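Local structure of NtrC family transcriptional regulator (2Q5C) at residues Arg85-Ala90 with Ala114-Lys119; Lys91-Glu96 with Tyr162-Asn167. The protein probably acts as a sigma-54-dependent transcriptional activator of the NtrC type, of which this piece is the N-terminal PrpR-like domain, thought to sense signals. All blocks are in the same frame, centred on the assembly; numbering follows the deposited sequence.

Interaction 1 (Arg85-Ala90 with Ala114-Lys119); sequences RAVYNA and AMLGVK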
loop_
_atom_site.group_PDB
_atom_site.type_symbol
_atom_site.label_atom_id
_atom_site.label_comp_id
_atom_site.label_asym_id
_atom_site.label_seq_id
_atom_site.Cartn_x
_atom_site.Cartn_y
_atom_site.Cartn_z
ATOM N N ARG A 85 12.757 2.699 -5.716
ATOM C CA ARG A 85 12.768 4.130 -5.315
ATOM C C ARG A 85 12.909 4.263 -3.794
ATOM O O ARG A 85 13.679 5.105 -3.305
ATOM C CB ARG A 85 11.454 4.811 -5.694
ATOM C CG ARG A 85 11.274 5.179 -7.157
ATOM C CD ARG A 85 9.849 5.653 -7.362
ATOM N NE ARG A 85 9.717 6.486 -8.556
ATOM C CZ ARG A 85 8.557 6.824 -9.114
ATOM N NH1 ARG A 85 7.426 6.408 -8.604
ATOM N NH2 ARG A 85 8.553 7.578 -10.220
ATOM N N ALA A 86 12.192 3.427 -3.047
ATOM C CA ALA A 86 12.240 3.518 -1.595
ATOM C C ALA A 86 13.596 3.095 -1.063
ATOM O O ALA A 86 14.125 3.766 -0.159
ATOM C CB ALA A 86 11.129 2.712 -0.956
ATOM N N VAL A 87 14.164 2.026 -1.591
ATOM C CA VAL A 87 15.483 1.584 -1.118
ATOM C C VAL A 87 16.523 2.655 -1.442
ATOM O O VAL A 87 17.401 2.985 -0.620
ATOM C CB VAL A 87 15.843 0.258 -1.738
ATOM C CG1 VAL A 87 17.332 -0.090 -1.424
ATOM C CG2 VAL A 87 14.897 -0.829 -1.232
ATOM N N TYR A 88 16.478 3.189 -2.643
ATOM C CA TYR A 88 17.372 4.260 -3.023
ATOM C C TYR A 88 17.299 5.436 -2.046
ATOM O O TYR A 88 18.336 5.956 -1.623
ATOM C CB TYR A 88 17.027 4.677 -4.463
ATOM C CG TYR A 88 17.680 5.923 -4.911
ATOM C CD1 TYR A 88 19.028 5.931 -5.220
ATOM C CD2 TYR A 88 16.955 7.103 -5.033
ATOM C CE1 TYR A 88 19.663 7.097 -5.632
ATOM C CE2 TYR A 88 17.585 8.280 -5.475
ATOM C CZ TYR A 88 18.928 8.249 -5.769
ATOM O OH TYR A 88 19.582 9.387 -6.169
ATOM N N ASN A 89 16.103 5.852 -1.659
ATOM C CA ASN A 89 15.947 6.947 -0.719
ATOM C C ASN A 89 16.446 6.571 0.667
ATOM O O ASN A 89 17.070 7.402 1.349
ATOM C CB ASN A 89 14.486 7.329 -0.606
ATOM C CG ASN A 89 13.989 8.118 -1.788
ATOM O OD1 ASN A 89 14.727 8.895 -2.385
ATOM N ND2 ASN A 89 12.705 7.976 -2.082
ATOM N N ALA A 90 16.216 5.328 1.073
ATOM C CA ALA A 90 16.595 4.860 2.424
ATOM C C ALA A 90 18.102 4.820 2.632
ATOM O O ALA A 90 18.569 4.847 3.773
ATOM C CB ALA A 90 15.982 3.496 2.707
ATOM N N ALA A 114 22.478 -6.048 -5.292
ATOM C CA ALA A 114 23.425 -5.917 -6.380
ATOM C C ALA A 114 23.319 -4.576 -7.097
ATOM O O ALA A 114 24.340 -3.967 -7.414
ATOM C CB ALA A 114 23.230 -7.069 -7.349
ATOM N N MET A 115 22.087 -4.128 -7.356
ATOM C CA MET A 115 21.828 -2.942 -8.190
ATOM C C MET A 115 22.002 -1.598 -7.455
ATOM O O MET A 115 22.306 -0.567 -8.076
ATOM C CB MET A 115 20.415 -3.019 -8.834
ATOM C CG MET A 115 20.100 -4.252 -9.761
ATOM S SD MET A 115 18.446 -4.222 -10.575
ATOM C CE MET A 115 18.853 -2.841 -11.600
ATOM N N LEU A 116 21.796 -1.608 -6.133
ATOM C CA LEU A 116 21.865 -0.379 -5.335
ATOM C C LEU A 116 22.974 -0.370 -4.277
ATOM O O LEU A 116 23.149 0.631 -3.562
ATOM C CB LEU A 116 20.487 -0.048 -4.720
ATOM C CG LEU A 116 19.414 0.461 -5.697
ATOM C CD1 LEU A 116 18.142 0.750 -4.921
ATOM C CD2 LEU A 116 19.872 1.709 -6.443
ATOM N N GLY A 117 23.723 -1.455 -4.170
ATOM C CA GLY A 117 24.884 -1.499 -3.288
ATOM C C GLY A 117 24.506 -1.401 -1.825
ATOM O O GLY A 117 25.129 -0.664 -1.044
ATOM N N VAL A 118 23.469 -2.144 -1.457
ATOM C CA VAL A 118 22.974 -2.218 -0.081
ATOM C C VAL A 118 22.947 -3.649 0.432
ATOM O O VAL A 118 23.118 -4.601 -0.344
ATOM C CB VAL A 118 21.548 -1.609 0.036
ATOM C CG1 VAL A 118 21.591 -0.130 -0.216
ATOM C CG2 VAL A 118 20.581 -2.287 -0.928
ATOM N N LYS A 119 22.786 -3.799 1.743
ATOM C CA LYS A 119 22.557 -5.096 2.342
ATOM C C LYS A 119 21.116 -5.086 2.808
ATOM O O LYS A 119 20.668 -4.132 3.453
ATOM C CB LYS A 119 23.507 -5.321 3.532
ATOM C CG LYS A 119 23.493 -6.752 4.052
ATOM C CD LYS A 119 24.607 -6.981 5.067
ATOM C CE LYS A 119 24.481 -8.374 5.683
ATOM N NZ LYS A 119 24.742 -8.331 7.161
#
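Leu-116 pushes its branched end into a shallow hollow on helix 80-90, between the side chain of Val-87 and the backbone where Tyr-88 begins. One methyl does nearly all the work: Leu-116 CD1 lies 3.7 Å from Val-87 CG1 and equally 3.7 Å from the backbone N of Tyr-88, so the floor of the hollow is main chain and its wall is a valine methyl. Tyr-88 CB closes another side, 4.1 Å from Leu-116 CD1, while Leu-116 CD2 approaches the tyrosine ring at a slant. The bump on the helix is Val-87 itself. With CG1 anti to the backbone N (chi1 171°), that methyl juts into the notch between Leu-116 and Val-118, whose CG2 meets it at 4.0 Å. The two helices lie side by side on one face of a parallel alpha/beta sheet of strand order 2-1-3-4: helix 80-90, which leads into strand 96-102, runs beside the end of helix 109-116, which leads into the adjacent strand 119-125. Gly-117, the first residue past the second helix, has positive phi (66°), and beyond it Val-118 returns to the same apolar surface. Val-87 and Val-118 are buried, whereas Tyr-88 stands at the exposed margin. Ile-112, earlier in helix 109-116, extends the cover over Val-87.

Interaction 2 (Lys91-Glu96 with Tyr162-Asn167); sequences KRFGNE and YGETIN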
loop_
_atom_site.group_PDB
_atom_site.type_symbol
_atom_site.label_atom_id
_atom_site.label_comp_id
_atom_site.label_asym_id
_atom_site.label_seq_id
_atom_site.Cartn_x
_atom_site.Cartn_y
_atom_site.Cartn_z
ATOM N N LYS A 91 18.851 4.790 1.541
ATOM C CA LYS A 91 20.314 4.706 1.626
ATOM C C LYS A 91 20.890 5.929 2.295
ATOM O O LYS A 91 22.042 5.900 2.785
ATOM C CB LYS A 91 20.931 4.568 0.235
ATOM C CG LYS A 91 20.847 3.191 -0.325
ATOM C CD LYS A 91 21.490 3.092 -1.727
ATOM C CE LYS A 91 23.016 3.363 -1.686
ATOM N NZ LYS A 91 23.558 3.411 -3.081
ATOM N N ARG A 92 20.130 7.003 2.354
ATOM C CA ARG A 92 20.686 8.175 3.048
ATOM C C ARG A 92 20.916 7.895 4.520
ATOM O O ARG A 92 21.704 8.604 5.173
ATOM C CB ARG A 92 19.802 9.390 2.893
ATOM C CG ARG A 92 18.518 9.345 3.643
ATOM C CD ARG A 92 17.691 10.503 3.152
ATOM N NE ARG A 92 16.471 10.762 3.909
ATOM C CZ ARG A 92 15.329 10.096 3.754
ATOM N NH1 ARG A 92 15.247 9.073 2.885
ATOM N NH2 ARG A 92 14.272 10.435 4.484
ATOM N N PHE A 93 20.199 6.906 5.061
ATOM C CA PHE A 93 20.332 6.581 6.493
ATOM C C PHE A 93 21.440 5.608 6.783
ATOM O O PHE A 93 21.895 5.524 7.937
ATOM C CB PHE A 93 19.027 6.023 7.069
ATOM C CG PHE A 93 17.848 6.943 6.956
ATOM C CD1 PHE A 93 17.821 8.156 7.620
ATOM C CD2 PHE A 93 16.735 6.565 6.212
ATOM C CE1 PHE A 93 16.705 8.995 7.528
ATOM C CE2 PHE A 93 15.607 7.394 6.127
ATOM C CZ PHE A 93 15.597 8.604 6.784
ATOM N N GLY A 94 21.835 4.812 5.794
ATOM C CA GLY A 94 22.822 3.746 5.982
ATOM C C GLY A 94 22.665 2.722 4.879
ATOM O O GLY A 94 21.777 2.873 4.038
ATOM N N ASN A 95 23.514 1.699 4.855
ATOM C CA ASN A 95 23.419 0.680 3.792
ATOM C C ASN A 95 22.762 -0.643 4.175
ATOM O O ASN A 95 22.489 -1.460 3.291
ATOM C CB ASN A 95 24.775 0.430 3.104
ATOM C CG ASN A 95 25.924 0.335 4.082
ATOM O OD1 ASN A 95 25.879 -0.416 5.056
ATOM N ND2 ASN A 95 26.980 1.099 3.816
ATOM N N GLU A 96 22.512 -0.859 5.468
ATOM C CA GLU A 96 21.901 -2.111 5.908
ATOM C C GLU A 96 20.442 -1.871 6.268
ATOM O O GLU A 96 20.138 -1.095 7.142
ATOM C CB GLU A 96 22.662 -2.785 7.067
ATOM C CG GLU A 96 21.899 -4.028 7.541
ATOM C CD GLU A 96 22.697 -5.013 8.410
ATOM O OE1 GLU A 96 23.530 -4.568 9.236
ATOM O OE2 GLU A 96 22.460 -6.240 8.257
ATOM N N TYR A 162 14.593 4.143 11.683
ATOM C CA TYR A 162 14.255 4.965 10.517
ATOM C C TYR A 162 13.295 4.162 9.639
ATOM O O TYR A 162 13.446 2.960 9.495
ATOM C CB TYR A 162 15.494 5.283 9.709
ATOM C CG TYR A 162 16.508 6.178 10.378
ATOM C CD1 TYR A 162 16.206 7.492 10.679
ATOM C CD2 TYR A 162 17.772 5.699 10.672
ATOM C CE1 TYR A 162 17.141 8.317 11.265
ATOM C CE2 TYR A 162 18.718 6.520 11.265
ATOM C CZ TYR A 162 18.381 7.819 11.559
ATOM O OH TYR A 162 19.298 8.678 12.133
ATOM N N GLY A 163 12.341 4.867 9.052
ATOM C CA GLY A 163 11.315 4.238 8.193
ATOM C C GLY A 163 11.240 4.957 6.869
ATOM O O GLY A 163 11.202 6.194 6.810
ATOM N N GLU A 164 11.251 4.191 5.791
ATOM C CA GLU A 164 11.101 4.780 4.481
ATOM C C GLU A 164 9.957 4.020 3.780
ATOM O O GLU A 164 10.045 2.805 3.527
ATOM C CB GLU A 164 12.372 4.609 3.675
ATOM C CG GLU A 164 12.257 5.222 2.274
ATOM C CD GLU A 164 12.419 6.737 2.265
ATOM O OE1 GLU A 164 13.133 7.287 3.147
ATOM O OE2 GLU A 164 11.836 7.391 1.372
ATOM N N THR A 165 8.875 4.751 3.504
ATOM C CA THR A 165 7.660 4.140 2.966
ATOM C C THR A 165 7.754 3.909 1.480
ATOM O O THR A 165 8.220 4.771 0.741
ATOM C CB THR A 165 6.445 5.032 3.286
ATOM O OG1 THR A 165 6.401 5.273 4.690
ATOM C CG2 THR A 165 5.173 4.364 2.909
ATOM N N ILE A 166 7.288 2.740 1.042
ATOM C CA ILE A 166 7.206 2.450 -0.389
ATOM C C ILE A 166 5.930 3.082 -0.883
ATOM O O ILE A 166 4.852 2.732 -0.380
ATOM C CB ILE A 166 7.163 0.948 -0.643
ATOM C CG1 ILE A 166 8.436 0.284 -0.113
ATOM C CG2 ILE A 166 7.060 0.645 -2.146
ATOM C CD1 ILE A 166 8.315 -1.225 -0.067
ATOM N N ASN A 167 6.067 3.978 -1.858
ATOM C CA ASN A 167 4.920 4.752 -2.360
ATOM C C ASN A 167 4.380 4.160 -3.641
ATOM O O ASN A 167 4.892 3.191 -4.156
ATOM C CB ASN A 167 5.339 6.213 -2.551
ATOM C CG ASN A 167 5.678 6.895 -1.217
ATOM O OD1 ASN A 167 4.979 6.696 -0.207
ATOM N ND2 ASN A 167 6.785 7.646 -1.197
HETATM O O HOH W 1 11.802 8.466 5.180
#
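The carboxylate of Glu-164, on strand 162-165, is gripped by the guanidinium of Arg-92 in a salt bridge made through one nitrogen and one oxygen: Arg-92 NH1 to Glu-164 OE1, 2.8 Å, with an N-H...O angle of 156°. The two planes stand nearly perpendicular, 82° apart, and the donor comes from above the carboxylate plane, so the bridge is single and not the side-by-side, two-pronged kind. Arg-92 NH1 also serves the backbone oxygen of Asn-89, near the end of helix 80-90. A water completes the polar cluster, donating to Glu-164 OE1 (2.7 Å) and to Gly-163 O (2.9 Å) while accepting from Arg-92 NH2 (3.2 Å). Both terminal nitrogens of the arginine are thus used.

Beside this network two rings lie in an offset stack, where strand 162-165, outermost in the second alpha/beta sheet, meets the loop leading into strand 96-102. Phe-93 and Tyr-162 have centroids 4.2 Å apart and nearly parallel planes; Phe-93 CD1 sits over the middle of the tyrosine ring, and Tyr-162 CB makes a CH-pi contact with the phenylalanine face. On the other face of Phe-93 lies Arg-92 CG, set over the ring by a chi1 of 71°, from where the extended chain runs on to the guanidinium. Two donors, Arg-92 NH1 and the water, converge on Glu-164 OE1, which probably favours the ionised carboxylate and holds the guanidinium in place beside the Phe-93 ring.

Segment 91-96 follows 85-90 directly in the chain, so interactions 1 and 2 share one continuous run on that side; their centres are about 8 Å apart. Their segments alternate in sequence, and they join directly: Lys-119 N lies 2.8 Å from Asn-95 O and Lys-91 NZ 2.9 Å from Leu-116 O, both probable hydrogen bonds, while Asn-89 CB packs 3.3 Å from Glu-164 OE2. Interaction 1 reaches the end of helix 109-116 and the turn before strand 119-125, that strand itself being met by Asn-95 O through Lys-119 N; interaction 2 reaches the outermost strand 162-165. One contact is apolar, the other polar and aromatic.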